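Long-range contacts in structural PPIase-like protein L605 (Mimivirus, PDB 2OSE), which probably binds cyclosporin A and isomerises peptidyl-prolyl bonds, as cyclophilins generally do, and assembles as a homotrimer found in the virion: residues Lys13-Tyr18 and Asn46-Thr51; Asn87-Ser92 and Thr146-Leu151. All blocks are in the same frame, centred on the assembly; numbering follows the deposited sequence.

Contact 1. Residues Lys13-Tyr18 and Asn46-Thr51; sequences KNPRVY and NFVQLT
V17 reaches the helix 41-52 with both methyls. Its CG1 stands anti to the carbonyl carbon, beside the backbone N (chi1 -60°), and CG2 lies between N and the carbonyl carbon; CG1 goes to T51, CG2 to the edge of F47. On the helix, V48 has CG1 anti to its backbone N (chi1 179°) and CG2 beside that N, and it is CG2 that faces P15 and V17. V17 CG1 meets T51 CG2 at 3.6 Å, and the same threonine methyl also lies against V17 CB, 3.7 Å away. The other branch, V17 CG2, touches the rim of the F47 ring at CE2, 3.9 Å away and in the plane of the ring, an edge contact with no stacking. P15 CB and CG both touch V48 CG2, CB closer at 3.7 Å, with the two side chains at about a right angle. V17 CG1 is a looser neighbour of V48 CG2, at 4.3 Å. The cyclophilin fold is a closed antiparallel beta barrel with a helix over each end, and helix 41-52 is consistent with being one of these: P15, just before strand 16-23, meets V48, and V17 within the strand meets F47, V48 and T51. The axes of the segments 16-18 and 46-51 come within 9.3 Å, at 44°. No hydrogen bond joins the segments; the interface is apolar and buried. The strand is instead tied by backbone bonds to its sheet neighbours, V17 to I33 and P15 to L35. F47 also packs on L35 and M19.

Contact 2. Residues Asn87-Ser92 and Thr146-Leu151; sequences NNYIVS and TFMITL
The M148 side chain packs beside Y89 and V91 on one face of the sheet, and its chain can be followed outward. CB sits 4.0 Å from I90 O, close to V91 CG2. CG, anti to the backbone N (chi1 -179°), packs on Y89 CB at 3.7 Å and approaches V91 CG2. SD continues past Y89 CB to the ring atom CG, oblique to the ring in a Met-aromatic contact. A bend at chi3 (-75°) then turns CE over the ring: it stands 4.1 Å from the centroid, close to the ring normal, a CH-pi contact, and also touches V91 CG2. On this face A191 and G192 of a neighbouring subunit pack on Y89, M148 and V91, so the pair adjoins the trimer interface. Beneath the side chains, strands 89-92 and 147-150 run antiparallel at 160° within the cyclophilin sheet. I90 with I149 and S92 with F147 are hydrogen-bonded pairs; Y89 with T150 and V91 with M148 are non-hydrogen-bonded pairs. Where strand 89-92 begins, L151 N gives a straight 2.7 Å bond to N88 O, coming from above the carbonyl plane. N88 and Y89 form a classic beta bulge opposite L85 of the strand 83-85. On the opposite face I90 CG1 lies beside I149 CB, and I90 CG2 meets L151 CD1 at 4.0 Å with the side chains at about a right angle; I183 and L180 of the helix 177-186 cover this side. F147 places a ring face over S92 CA, while its CZ lies 3.8 Å from S92 CB. At the far end T146 CG2 touches V91 CG1 at 3.8 Å.

In the fold
Contact 1 and contact 2 lie in series along the chain, and their centres are about 17 Å apart, yet they meet inside the protein. F47 of the helix segment in contact 1 and F147 of the strand segment in contact 2 pack edge-to-face, with F47 CE1 3.6 Å from F147 CD2, and Y76 touches both rings. Both contacts reach the same antiparallel sheet, and these buried aromatic rings probably meet in the interior of the barrel, where the helix 41-52 closes on it. Residues of another subunit pack on contact 2, whereas no other chain of the assembly touches the segments of contact 1.

Contact 1. Residues Lys13-Tyr18 and Asn46-Thr51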
ATOM      1  N   LYS A  13     -16.191  17.207  31.502  1.00 34.25           N
ATOM      2  CA  LYS A  13     -14.769  17.292  31.744  1.00 35.51           C
ATOM      3  C   LYS A  13     -14.016  16.028  31.290  1.00 34.05           C
ATOM      4  O   LYS A  13     -12.917  16.114  30.741  1.00 33.54           O
ATOM      5  CB  LYS A  13     -14.532  17.539  33.239  1.00 35.19           C
ATOM      6  CG  LYS A  13     -13.061  17.563  33.672  1.00 38.32           C
ATOM      7  CD  LYS A  13     -12.902  17.626  35.208  1.00 40.00           C
ATOM      8  CE  LYS A  13     -11.591  18.331  35.596  1.00 48.51           C
ATOM      9  NZ  LYS A  13     -10.964  17.774  36.853  1.00 52.59           N
ATOM     10  N   ASN A  14     -14.600  14.864  31.575  1.00 32.69           N
ATOM     11  CA  ASN A  14     -14.019  13.589  31.204  1.00 32.11           C
ATOM     12  C   ASN A  14     -15.093  12.721  30.576  1.00 30.66           C
ATOM     13  O   ASN A  14     -15.596  11.797  31.219  1.00 31.37           O
ATOM     14  CB  ASN A  14     -13.394  12.892  32.398  1.00 32.31           C
ATOM     15  CG  ASN A  14     -12.181  13.630  32.935  1.00 35.08           C
ATOM     16  OD1 ASN A  14     -12.247  14.236  34.002  1.00 36.85           O
ATOM     17  ND2 ASN A  14     -11.072  13.581  32.209  1.00 32.71           N
ATOM     18  N   PRO A  15     -15.466  13.025  29.319  1.00 28.39           N
ATOM     19  CA  PRO A  15     -16.479  12.202  28.684  1.00 27.66           C
ATOM     20  C   PRO A  15     -15.952  10.778  28.600  1.00 25.77           C
ATOM     21  O   PRO A  15     -14.759  10.585  28.498  1.00 25.54           O
ATOM     22  CB  PRO A  15     -16.588  12.784  27.268  1.00 27.85           C
ATOM     23  CG  PRO A  15     -15.990  14.139  27.359  1.00 28.72           C
ATOM     24  CD  PRO A  15     -14.952  14.078  28.421  1.00 28.28           C
ATOM     25  N   ARG A  16     -16.836   9.796  28.663  1.00 24.81           N
ATOM     26  CA  ARG A  16     -16.434   8.409  28.474  1.00 24.32           C
ATOM     27  C   ARG A  16     -17.190   7.871  27.311  1.00 23.06           C
ATOM     28  O   ARG A  16     -18.375   8.155  27.175  1.00 23.77           O
ATOM     29  CB  ARG A  16     -16.720   7.580  29.720  1.00 23.94           C
ATOM     30  CG  ARG A  16     -15.794   7.912  30.879  1.00 25.51           C
ATOM     31  CD  ARG A  16     -16.154   7.117  32.121  1.00 26.58           C
ATOM     32  NE  ARG A  16     -15.462   7.690  33.254  1.00 27.60           N
ATOM     33  CZ  ARG A  16     -14.391   7.186  33.829  1.00 29.95           C
ATOM     34  NH1 ARG A  16     -13.930   6.018  33.460  1.00 29.65           N
ATOM     35  NH2 ARG A  16     -13.805   7.852  34.829  1.00 32.39           N
ATOM     36  N   VAL A  17     -16.520   7.089  26.472  1.00 23.00           N
ATOM     37  CA  VAL A  17     -17.139   6.551  25.255  1.00 22.65           C
ATOM     38  C   VAL A  17     -16.733   5.104  25.081  1.00 23.09           C
ATOM     39  O   VAL A  17     -15.769   4.649  25.705  1.00 23.28           O
ATOM     40  CB  VAL A  17     -16.729   7.331  23.993  1.00 23.24           C
ATOM     41  CG1 VAL A  17     -17.147   8.825  24.078  1.00 21.42           C
ATOM     42  CG2 VAL A  17     -15.211   7.171  23.747  1.00 21.93           C
ATOM     43  N   TYR A  18     -17.459   4.392  24.222  1.00 23.23           N
ATOM     44  CA  TYR A  18     -17.137   3.007  23.874  1.00 24.16           C
ATOM     45  C   TYR A  18     -17.078   2.796  22.359  1.00 24.26           C
ATOM     46  O   TYR A  18     -17.713   3.529  21.582  1.00 23.70           O
ATOM     47  CB  TYR A  18     -18.161   2.039  24.502  1.00 24.79           C
ATOM     48  CG  TYR A  18     -19.606   2.382  24.141  1.00 25.55           C
ATOM     49  CD1 TYR A  18     -20.203   1.836  23.009  1.00 27.28           C
ATOM     50  CD2 TYR A  18     -20.359   3.289  24.919  1.00 27.33           C
ATOM     51  CE1 TYR A  18     -21.542   2.170  22.649  1.00 28.55           C
ATOM     52  CE2 TYR A  18     -21.681   3.637  24.551  1.00 28.70           C
ATOM     53  CZ  TYR A  18     -22.253   3.069  23.416  1.00 27.86           C
ATOM     54  OH  TYR A  18     -23.559   3.405  23.052  1.00 31.70           O
ATOM     55  N   ASN A  46     -14.908  16.922  18.937  1.00 30.18           N
ATOM     56  CA  ASN A  46     -15.081  16.273  17.649  1.00 30.23           C
ATOM     57  C   ASN A  46     -15.062  14.750  17.817  1.00 29.00           C
ATOM     58  O   ASN A  46     -15.903  14.069  17.274  1.00 29.13           O
ATOM     59  CB  ASN A  46     -13.976  16.713  16.674  1.00 30.83           C
ATOM     60  CG  ASN A  46     -14.147  16.124  15.276  1.00 32.47           C
ATOM     61  OD1 ASN A  46     -15.227  16.219  14.668  1.00 34.78           O
ATOM     62  ND2 ASN A  46     -13.065  15.525  14.747  1.00 33.12           N
ATOM     63  N   PHE A  47     -14.110  14.233  18.589  1.00 28.33           N
ATOM     64  CA  PHE A  47     -14.054  12.789  18.850  1.00 27.71           C
ATOM     65  C   PHE A  47     -15.353  12.291  19.478  1.00 27.61           C
ATOM     66  O   PHE A  47     -15.977  11.360  18.964  1.00 27.44           O
ATOM     67  CB  PHE A  47     -12.858  12.418  19.730  1.00 26.74           C
ATOM     68  CG  PHE A  47     -12.644  10.921  19.850  1.00 27.03           C
ATOM     69  CD1 PHE A  47     -11.826  10.245  18.939  1.00 23.01           C
ATOM     70  CD2 PHE A  47     -13.269  10.185  20.872  1.00 27.85           C
ATOM     71  CE1 PHE A  47     -11.638   8.858  19.020  1.00 25.58           C
ATOM     72  CE2 PHE A  47     -13.087   8.787  20.968  1.00 28.78           C
ATOM     73  CZ  PHE A  47     -12.262   8.128  20.053  1.00 25.30           C
ATOM     74  N   VAL A  48     -15.770  12.915  20.583  1.00 27.51           N
ATOM     75  CA  VAL A  48     -17.018  12.505  21.241  1.00 28.98           C
ATOM     76  C   VAL A  48     -18.264  12.608  20.343  1.00 29.45           C
ATOM     77  O   VAL A  48     -19.104  11.703  20.344  1.00 28.78           O
ATOM     78  CB  VAL A  48     -17.242  13.245  22.614  1.00 29.22           C
ATOM     79  CG1 VAL A  48     -18.542  12.823  23.248  1.00 30.56           C
ATOM     80  CG2 VAL A  48     -16.127  12.973  23.582  1.00 29.46           C
ATOM     81  N   GLN A  49     -18.408  13.690  19.562  1.00 29.72           N
ATOM     82  CA  GLN A  49     -19.623  13.792  18.740  1.00 30.27           C
ATOM     83  C   GLN A  49     -19.638  12.822  17.588  1.00 30.21           C
ATOM     84  O   GLN A  49     -20.699  12.439  17.108  1.00 30.52           O
ATOM     85  CB  GLN A  49     -19.868  15.221  18.239  1.00 31.17           C
ATOM     86  CG  GLN A  49     -19.976  16.247  19.342  1.00 35.20           C
ATOM     87  CD  GLN A  49     -20.990  15.882  20.422  1.00 38.80           C
ATOM     88  OE1 GLN A  49     -22.022  15.258  20.155  1.00 39.74           O
ATOM     89  NE2 GLN A  49     -20.704  16.296  21.650  1.00 42.16           N
ATOM     90  N   LEU A  50     -18.456  12.416  17.130  1.00 30.35           N
ATOM     91  CA  LEU A  50     -18.384  11.400  16.068  1.00 30.73           C
ATOM     92  C   LEU A  50     -18.704  10.023  16.621  1.00 31.30           C
ATOM     93  O   LEU A  50     -19.163   9.135  15.919  1.00 30.80           O
ATOM     94  CB  LEU A  50     -17.000  11.393  15.447  1.00 30.35           C
ATOM     95  CG  LEU A  50     -16.762  12.553  14.461  1.00 31.93           C
ATOM     96  CD1 LEU A  50     -15.359  12.429  13.921  1.00 30.31           C
ATOM     97  CD2 LEU A  50     -17.768  12.474  13.326  1.00 30.57           C
ATOM     98  N   THR A  51     -18.422   9.856  17.899  1.00 32.49           N
ATOM     99  CA  THR A  51     -18.751   8.646  18.590  1.00 34.56           C
ATOM    100  C   THR A  51     -20.267   8.550  18.754  1.00 35.76           C
ATOM    101  O   THR A  51     -20.857   7.498  18.537  1.00 35.88           O
ATOM    102  CB  THR A  51     -17.998   8.693  19.909  1.00 35.95           C
ATOM    103  OG1 THR A  51     -16.755   8.008  19.744  1.00 33.67           O
ATOM    104  CG2 THR A  51     -18.795   8.150  20.997  1.00 35.99           C
TER

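Contact 2. Residues Asn87-Ser92 and Thr146-Leu151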
ATOM      1  N   ASN A  87       3.190  -3.863  18.156  1.00 28.65           N
ATOM      2  CA  ASN A  87       3.919  -3.342  19.339  1.00 28.23           C
ATOM      3  C   ASN A  87       3.965  -1.819  19.400  1.00 27.70           C
ATOM      4  O   ASN A  87       4.732  -1.253  20.187  1.00 27.09           O
ATOM      5  CB  ASN A  87       5.364  -3.874  19.439  1.00 29.21           C
ATOM      6  CG  ASN A  87       5.450  -5.302  19.894  1.00 32.42           C
ATOM      7  OD1 ASN A  87       6.509  -5.937  19.772  1.00 39.41           O
ATOM      8  ND2 ASN A  87       4.366  -5.827  20.422  1.00 31.63           N
ATOM      9  N   ASN A  88       3.148  -1.163  18.577  1.00 26.59           N
ATOM     10  CA  ASN A  88       3.144   0.293  18.530  1.00 27.20           C
ATOM     11  C   ASN A  88       1.764   0.902  18.634  1.00 26.52           C
ATOM     12  O   ASN A  88       1.399   1.398  19.711  1.00 26.39           O
ATOM     13  CB  ASN A  88       3.903   0.848  17.310  1.00 26.50           C
ATOM     14  CG  ASN A  88       5.370   0.647  17.424  1.00 27.71           C
ATOM     15  OD1 ASN A  88       6.127   1.556  17.839  1.00 30.00           O
ATOM     16  ND2 ASN A  88       5.814  -0.569  17.093  1.00 28.79           N
ATOM     17  N   TYR A  89       0.992   0.845  17.550  1.00 25.66           N
ATOM     18  CA  TYR A  89      -0.293   1.586  17.479  1.00 25.61           C
ATOM     19  C   TYR A  89      -1.255   1.059  16.453  1.00 24.89           C
ATOM     20  O   TYR A  89      -0.873   0.283  15.556  1.00 25.07           O
ATOM     21  CB  TYR A  89      -0.071   3.096  17.209  1.00 25.57           C
ATOM     22  CG  TYR A  89       0.850   3.397  16.015  1.00 26.50           C
ATOM     23  CD1 TYR A  89       0.403   3.216  14.704  1.00 26.73           C
ATOM     24  CD2 TYR A  89       2.148   3.889  16.216  1.00 24.70           C
ATOM     25  CE1 TYR A  89       1.254   3.493  13.595  1.00 29.20           C
ATOM     26  CE2 TYR A  89       3.013   4.163  15.106  1.00 28.18           C
ATOM     27  CZ  TYR A  89       2.545   3.947  13.823  1.00 26.84           C
ATOM     28  OH  TYR A  89       3.369   4.198  12.745  1.00 31.81           O
ATOM     29  N   ILE A  90      -2.507   1.503  16.565  1.00 24.22           N
ATOM     30  CA  ILE A  90      -3.482   1.338  15.493  1.00 23.76           C
ATOM     31  C   ILE A  90      -4.068   2.738  15.232  1.00 24.33           C
ATOM     32  O   ILE A  90      -4.087   3.562  16.142  1.00 24.21           O
ATOM     33  CB  ILE A  90      -4.604   0.346  15.869  1.00 23.97           C
ATOM     34  CG1 ILE A  90      -5.322   0.785  17.156  1.00 23.90           C
ATOM     35  CG2 ILE A  90      -4.056  -1.101  15.984  1.00 21.96           C
ATOM     36  CD1 ILE A  90      -6.469  -0.134  17.517  1.00 25.32           C
ATOM     37  N   VAL A  91      -4.561   2.981  14.023  1.00 23.61           N
ATOM     38  CA  VAL A  91      -5.036   4.321  13.615  1.00 24.06           C
ATOM     39  C   VAL A  91      -6.317   4.170  12.833  1.00 24.96           C
ATOM     40  O   VAL A  91      -6.456   3.241  12.037  1.00 26.06           O
ATOM     41  CB  VAL A  91      -3.950   5.100  12.795  1.00 24.13           C
ATOM     42  CG1 VAL A  91      -4.470   6.455  12.366  1.00 23.89           C
ATOM     43  CG2 VAL A  91      -2.715   5.286  13.631  1.00 22.44           C
ATOM     44  N   SER A  92      -7.289   5.051  13.085  1.00 25.19           N
ATOM     45  CA  SER A  92      -8.547   5.029  12.362  1.00 25.94           C
ATOM     46  C   SER A  92      -9.085   6.452  12.176  1.00 27.36           C
ATOM     47  O   SER A  92      -8.404   7.399  12.517  1.00 26.66           O
ATOM     48  CB  SER A  92      -9.572   4.138  13.089  1.00 25.79           C
ATOM     49  OG  SER A  92     -10.688   3.873  12.255  1.00 26.57           O
ATOM     50  N   THR A 146      -9.131  11.704  12.570  1.00 28.12           N
ATOM     51  CA  THR A 146      -8.038  10.726  12.603  1.00 27.87           C
ATOM     52  C   THR A 146      -7.401  10.569  13.989  1.00 26.32           C
ATOM     53  O   THR A 146      -6.900  11.523  14.572  1.00 25.23           O
ATOM     54  CB  THR A 146      -6.897  11.078  11.591  1.00 28.73           C
ATOM     55  OG1 THR A 146      -7.484  11.386  10.312  1.00 31.09           O
ATOM     56  CG2 THR A 146      -5.917   9.876  11.439  1.00 27.79           C
ATOM     57  N   PHE A 147      -7.420   9.344  14.505  1.00 24.90           N
ATOM     58  CA  PHE A 147      -7.006   9.129  15.876  1.00 24.02           C
ATOM     59  C   PHE A 147      -6.145   7.872  15.984  1.00 23.40           C
ATOM     60  O   PHE A 147      -6.255   6.967  15.175  1.00 23.79           O
ATOM     61  CB  PHE A 147      -8.250   9.066  16.804  1.00 22.74           C
ATOM     62  CG  PHE A 147      -9.044   7.775  16.686  1.00 22.58           C
ATOM     63  CD1 PHE A 147      -8.634   6.630  17.370  1.00 24.64           C
ATOM     64  CD2 PHE A 147     -10.184   7.712  15.906  1.00 21.12           C
ATOM     65  CE1 PHE A 147      -9.352   5.465  17.284  1.00 24.81           C
ATOM     66  CE2 PHE A 147     -10.929   6.534  15.805  1.00 21.02           C
ATOM     67  CZ  PHE A 147     -10.506   5.423  16.494  1.00 22.93           C
ATOM     68  N   MET A 148      -5.310   7.826  17.008  1.00 23.36           N
ATOM     69  CA  MET A 148      -4.388   6.747  17.229  1.00 23.09           C
ATOM     70  C   MET A 148      -4.590   6.190  18.642  1.00 23.07           C
ATOM     71  O   MET A 148      -4.827   6.947  19.570  1.00 21.57           O
ATOM     72  CB  MET A 148      -2.979   7.323  17.137  1.00 22.75           C
ATOM     73  CG  MET A 148      -1.858   6.304  17.321  1.00 23.02           C
ATOM     74  SD  MET A 148      -0.214   7.030  17.358  1.00 26.67           S
ATOM     75  CE  MET A 148      -0.009   7.378  15.578  1.00 28.07           C
ATOM     76  N   ILE A 149      -4.441   4.867  18.786  1.00 22.88           N
ATOM     77  CA  ILE A 149      -4.351   4.225  20.114  1.00 21.99           C
ATOM     78  C   ILE A 149      -3.073   3.424  20.188  1.00 22.36           C
ATOM     79  O   ILE A 149      -2.762   2.614  19.274  1.00 21.53           O
ATOM     80  CB  ILE A 149      -5.613   3.313  20.402  1.00 21.21           C
ATOM     81  CG1 ILE A 149      -6.905   4.136  20.312  1.00 21.09           C
ATOM     82  CG2 ILE A 149      -5.488   2.603  21.755  1.00 20.88           C
ATOM     83  CD1 ILE A 149      -8.167   3.321  20.502  1.00 20.75           C
ATOM     84  N   THR A 150      -2.326   3.609  21.275  1.00 23.09           N
ATOM     85  CA  THR A 150      -1.073   2.877  21.456  1.00 22.96           C
ATOM     86  C   THR A 150      -1.328   1.445  21.924  1.00 23.46           C
ATOM     87  O   THR A 150      -2.196   1.203  22.806  1.00 23.03           O
ATOM     88  CB  THR A 150      -0.102   3.562  22.468  1.00 23.59           C
ATOM     89  OG1 THR A 150      -0.827   3.915  23.665  1.00 25.04           O
ATOM     90  CG2 THR A 150       0.519   4.828  21.875  1.00 23.71           C
ATOM     91  N   LEU A 151      -0.513   0.507  21.408  1.00 23.87           N
ATOM     92  CA  LEU A 151      -0.636  -0.930  21.725  1.00 24.61           C
ATOM     93  C   LEU A 151       0.334  -1.332  22.817  1.00 26.38           C
ATOM     94  O   LEU A 151       0.244  -2.442  23.367  1.00 26.60           O
ATOM     95  CB  LEU A 151      -0.407  -1.823  20.488  1.00 23.98           C
ATOM     96  CG  LEU A 151      -1.396  -1.641  19.337  1.00 22.99           C
ATOM     97  CD1 LEU A 151      -0.950  -2.420  18.090  1.00 24.48           C
ATOM     98  CD2 LEU A 151      -2.843  -2.023  19.712  1.00 17.63           C
TER